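Local coordinates for protein multi-copper Oxidase CueO (Ochrobactrum, PDB 6EVG) that probably couples oxidation of phenolic, lignin-related substrates to the reduction of oxygen, as a laccase-like multicopper oxidase, at residues G136-Q141 with H491-E496; V399-A404 with V498-Q503. All coordinates share one frame; numbering follows the deposited sequence.

Interaction 1. Residues G136-Q141 with H491-E496. With CU (copper (II) ion), chain B.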
# COMPACT_ATOMS: atom_id res chain seq x y z
N GLY A 136 -14.40 11.09 -0.04
CA GLY A 136 -14.02 12.37 -0.60
C GLY A 136 -12.81 13.08 -0.03
O GLY A 136 -12.33 14.06 -0.61
N ASN A 137 -12.26 12.58 1.07
CA ASN A 137 -11.19 13.21 1.86
C ASN A 137 -9.94 12.35 2.05
O ASN A 137 -9.07 12.69 2.84
CB ASN A 137 -11.73 13.66 3.27
CG ASN A 137 -12.59 14.82 3.17
OD1 ASN A 137 -12.12 15.94 3.15
ND2 ASN A 137 -13.88 14.59 3.02
N THR A 138 -9.91 11.22 1.36
CA THR A 138 -8.79 10.32 1.56
C THR A 138 -7.47 10.89 1.06
O THR A 138 -6.44 10.75 1.71
CB THR A 138 -9.08 8.98 0.84
OG1 THR A 138 -10.25 8.39 1.33
CG2 THR A 138 -7.92 7.94 1.01
N ALA A 139 -7.50 11.49 -0.09
CA ALA A 139 -6.26 11.98 -0.72
C ALA A 139 -5.55 13.01 0.13
O ALA A 139 -4.31 12.97 0.23
CB ALA A 139 -6.54 12.55 -2.10
N ARG A 140 -6.30 13.93 0.69
CA ARG A 140 -5.70 14.97 1.50
C ARG A 140 -5.10 14.40 2.77
O ARG A 140 -3.97 14.75 3.16
CB ARG A 140 -6.74 16.03 1.84
CG ARG A 140 -6.23 17.15 2.69
CD ARG A 140 -7.27 18.27 2.86
NE ARG A 140 -8.53 17.76 3.37
CZ ARG A 140 -8.74 17.35 4.64
NH1 ARG A 140 -7.84 17.56 5.59
NH2 ARG A 140 -9.87 16.81 4.97
N GLN A 141 -5.86 13.58 3.49
CA GLN A 141 -5.33 13.06 4.78
C GLN A 141 -4.14 12.15 4.54
O GLN A 141 -3.17 12.16 5.34
CB GLN A 141 -6.43 12.38 5.54
CG GLN A 141 -7.45 13.35 6.13
CD GLN A 141 -8.20 12.80 7.32
OE1 GLN A 141 -7.87 11.74 7.85
NE2 GLN A 141 -9.23 13.51 7.77
N HIS A 491 -6.81 2.89 -6.25
CA HIS A 491 -5.91 3.42 -5.25
C HIS A 491 -5.14 4.68 -5.68
O HIS A 491 -4.28 5.13 -4.92
CB HIS A 491 -4.98 2.33 -4.67
CG HIS A 491 -4.74 2.42 -3.19
ND1 HIS A 491 -3.99 3.38 -2.58
CD2 HIS A 491 -5.24 1.64 -2.19
CE1 HIS A 491 -4.05 3.18 -1.24
NE2 HIS A 491 -4.79 2.12 -0.99
N VAL A 492 -5.49 5.27 -6.85
CA VAL A 492 -5.17 6.66 -7.11
C VAL A 492 -6.15 7.47 -6.28
O VAL A 492 -7.34 7.40 -6.52
CB VAL A 492 -5.25 6.99 -8.63
CG1 VAL A 492 -5.15 8.48 -8.86
CG2 VAL A 492 -4.13 6.29 -9.36
N LEU A 493 -5.65 8.14 -5.27
CA LEU A 493 -6.56 8.65 -4.24
C LEU A 493 -7.50 9.71 -4.78
O LEU A 493 -8.66 9.82 -4.31
CB LEU A 493 -5.76 9.16 -3.05
CG LEU A 493 -4.86 8.10 -2.40
CD1 LEU A 493 -4.21 8.71 -1.16
CD2 LEU A 493 -5.65 6.86 -2.03
N GLU A 494 -7.06 10.50 -5.76
CA GLU A 494 -7.96 11.45 -6.41
C GLU A 494 -9.14 10.74 -7.08
O GLU A 494 -10.29 11.22 -7.02
CB GLU A 494 -7.19 12.27 -7.43
CG GLU A 494 -6.23 13.26 -6.82
CD GLU A 494 -5.06 12.64 -6.07
OE1 GLU A 494 -4.43 11.70 -6.63
OE2 GLU A 494 -4.74 13.14 -4.96
N HIS A 495 -8.87 9.60 -7.71
CA HIS A 495 -9.92 8.85 -8.44
C HIS A 495 -10.92 8.30 -7.43
O HIS A 495 -12.13 8.37 -7.66
CB HIS A 495 -9.31 7.73 -9.27
CG HIS A 495 -8.52 8.22 -10.42
ND1 HIS A 495 -7.83 7.30 -11.19
CD2 HIS A 495 -8.32 9.46 -10.94
CE1 HIS A 495 -7.28 8.01 -12.17
NE2 HIS A 495 -7.54 9.31 -12.03
N GLU A 496 -10.42 7.69 -6.35
CA GLU A 496 -11.32 7.20 -5.31
C GLU A 496 -12.21 8.37 -4.76
O GLU A 496 -13.41 8.20 -4.58
CB GLU A 496 -10.41 6.66 -4.19
CG GLU A 496 -11.09 6.09 -3.01
CD GLU A 496 -10.06 5.87 -1.89
OE1 GLU A 496 -9.00 5.34 -2.10
OE2 GLU A 496 -10.39 6.30 -0.90
CU CU B . -7.74 5.31 -11.02
O HOH W 1 -14.84 8.85 -1.94
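Leu493 opens the contact by setting its CB 3.6 Å from Ala139 CB, where helices 493-497 and 138-144 come closest. Its side chain then crosses that of Thr138 at about a right angle, CD2 meeting the Thr138 methyl CG2 at 3.9 Å, while CD1 rests near Ala139 CA. One residue on, Glu494 starts out away from the other helix, but the bend at chi2 (67°) turns CD back and OE2 arrives 3.4 Å from Ala139 CB. This buried carboxylate is gripped on both oxygens: OE2 by Tyr187 and Asn229, OE1 by the backbone of Phe198. His495 faces elsewhere, its ND1 binding copper at 2.0 Å alongside His434 and Cys490, and its ring carries Val492 CG1 over the centre of one face. Glu496 returns to the contact with CG anti to the backbone N (chi1 -180°) and reaches across Thr138, its OE2 lying 3.1 Å from Thr138 OG1. OG1 is also hydrogen-bonded to Leu134 N. An alanine in place of Glu496 would probably deprive Thr138 OG1 of this carboxylate neighbour and open a gap beside its CG2. A water accepts from Gly136 N and donates to Glu496 O, joining the backbones. With both of its oxygens hydrogen-bonded, the Glu494 carboxylate can be buried beside the apolar seam of Leu493 and Ala139, and that seam probably helps to position the short helix whose imidazole, that of His495, binds the copper.

Interaction 2. Residues V399-A404 with V498-Q503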
# COMPACT_ATOMS: atom_id res chain seq x y z
N VAL A 399 -16.23 16.78 -10.72
CA VAL A 399 -15.61 15.66 -11.40
C VAL A 399 -16.20 14.38 -10.83
O VAL A 399 -16.33 14.24 -9.60
CB VAL A 399 -14.07 15.69 -11.14
CG1 VAL A 399 -13.40 14.45 -11.65
CG2 VAL A 399 -13.44 16.96 -11.70
N GLU A 400 -16.50 13.41 -11.68
CA GLU A 400 -17.02 12.12 -11.26
C GLU A 400 -16.36 11.02 -12.05
O GLU A 400 -16.12 11.17 -13.26
CB GLU A 400 -18.55 12.03 -11.39
CG GLU A 400 -19.38 13.09 -10.63
CD GLU A 400 -20.89 12.96 -10.86
OE1 GLU A 400 -21.34 12.19 -11.72
OE2 GLU A 400 -21.65 13.69 -10.24
N MET A 401 -16.13 9.88 -11.41
CA MET A 401 -15.64 8.66 -12.05
C MET A 401 -16.38 7.49 -11.43
O MET A 401 -17.14 7.64 -10.43
CB MET A 401 -14.12 8.54 -11.83
CG MET A 401 -13.36 9.61 -12.48
SD MET A 401 -11.58 9.35 -12.30
CE MET A 401 -10.99 10.81 -13.02
N ALA A 402 -16.16 6.31 -11.94
CA ALA A 402 -16.85 5.11 -11.47
C ALA A 402 -16.00 3.89 -11.66
O ALA A 402 -15.19 3.81 -12.60
CB ALA A 402 -18.19 4.90 -12.19
N ILE A 403 -16.20 2.90 -10.81
CA ILE A 403 -15.71 1.55 -10.99
C ILE A 403 -16.82 0.52 -11.23
O ILE A 403 -16.63 -0.48 -11.92
CB ILE A 403 -14.74 1.09 -9.85
CG1 ILE A 403 -13.93 -0.16 -10.23
CG2 ILE A 403 -15.44 0.89 -8.52
CD1 ILE A 403 -12.80 -0.43 -9.25
N ALA A 404 -17.99 0.76 -10.62
CA ALA A 404 -19.14 -0.13 -10.73
C ALA A 404 -20.30 0.48 -11.48
O ALA A 404 -21.48 0.43 -11.03
CB ALA A 404 -19.56 -0.65 -9.38
N VAL A 498 -13.25 11.07 -6.19
CA VAL A 498 -14.27 11.52 -7.12
C VAL A 498 -15.19 10.40 -7.56
O VAL A 498 -16.05 10.60 -8.46
CB VAL A 498 -13.67 12.29 -8.31
CG1 VAL A 498 -12.95 13.52 -7.89
CG2 VAL A 498 -12.81 11.37 -9.23
N GLY A 499 -15.14 9.23 -6.91
CA GLY A 499 -16.15 8.21 -7.12
C GLY A 499 -15.77 6.86 -7.64
O GLY A 499 -16.63 5.99 -7.78
N MET A 500 -14.46 6.64 -7.92
CA MET A 500 -14.03 5.35 -8.46
C MET A 500 -13.86 4.32 -7.34
O MET A 500 -12.76 3.86 -6.97
CB MET A 500 -12.72 5.57 -9.22
CG MET A 500 -12.33 4.44 -10.08
SD MET A 500 -10.99 4.77 -11.29
CE MET A 500 -11.76 5.52 -12.65
N MET A 501 -15.03 3.99 -6.77
CA MET A 501 -15.15 3.15 -5.60
C MET A 501 -16.52 2.54 -5.55
O MET A 501 -17.49 3.11 -6.06
CB MET A 501 -14.86 4.00 -4.32
CG MET A 501 -14.93 3.22 -3.02
SD MET A 501 -13.89 3.90 -1.70
CE MET A 501 -14.69 5.47 -1.42
N ALA A 502 -16.61 1.37 -4.92
CA ALA A 502 -17.84 0.59 -4.81
C ALA A 502 -17.78 -0.22 -3.53
O ALA A 502 -16.75 -0.30 -2.86
CB ALA A 502 -17.97 -0.32 -6.04
N GLN A 503 -18.92 -0.81 -3.16
CA GLN A 503 -19.09 -1.48 -1.88
C GLN A 503 -19.66 -2.88 -2.03
O GLN A 503 -20.49 -3.12 -2.94
CB GLN A 503 -20.19 -0.66 -1.01
CG GLN A 503 -19.82 0.73 -0.84
CD GLN A 503 -20.57 1.38 0.26
OE1 GLN A 503 -19.92 1.85 1.17
NE2 GLN A 503 -21.91 1.56 0.10
O HOH W 2 -18.30 3.03 -8.77
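Val498 wedges its two methyls between Val399 and Met401, crossing each of them obliquely. CG1, anti to the carbonyl carbon (chi1 -62°), lies 3.9 Å from Val399 CG1, while CG2, in the crowded position between backbone N and carbonyl carbon, packs 3.7 Å from Met401 CG. Met401 runs on in an extended chain, and its SD meets the methyl of Met500, CE, at 3.9 Å. The turn at chi3 of Met500 (-82°) carries CE to that sulphur and also close to Ala402 O. Further along, Ile403 CG2 lies over the backbone of Met501 and 3.7 Å from Ala502 CB, which Ala404 CB touches as well. Near the valine, Met401 N donates to Val498 O at 3.0 Å, and Glu400 CA adds a CA-H...O contact to the same oxygen. At the other end a water bridges the main chains, accepting from Ile403 N and donating to Met501 O. Gly499, the C-prime residue of a Schellman motif, comes between: a CB here would clash with Met401 O, and its positive phi lets the chain leave the helix. Asn344 and Leu347 of helix 341-348 cover Val399. The side chain of Met500 comes close to the copper ion, consistent with the weak axial position of a type 1 site. An extended segment lying beside the helix-to-strand turn at the end of the copper-binding loop thus packs beside the copper site of a cupredoxin-fold domain.

In the fold
Interactions 1 and 2 lie with centres 11 Å apart on the same side of the molecule, and their segments alternate along the chain: 136-141, 399-404, 491-496, 498-503. Helix 493-497 is followed, after a short turn, by strand 501-506, so the second partners form one continuous piece of chain at the copper site. Interaction 1 ties it to a helix of the first multicopper oxidase domain; interaction 2 ties it to a loop within the last. They meet where His495 CD2 packs 3.5 Å from Met401 SD and where Met500 N probably bonds to His495 O. The copper-binding piece is therefore held from two parts of the fold, both far from it in sequence.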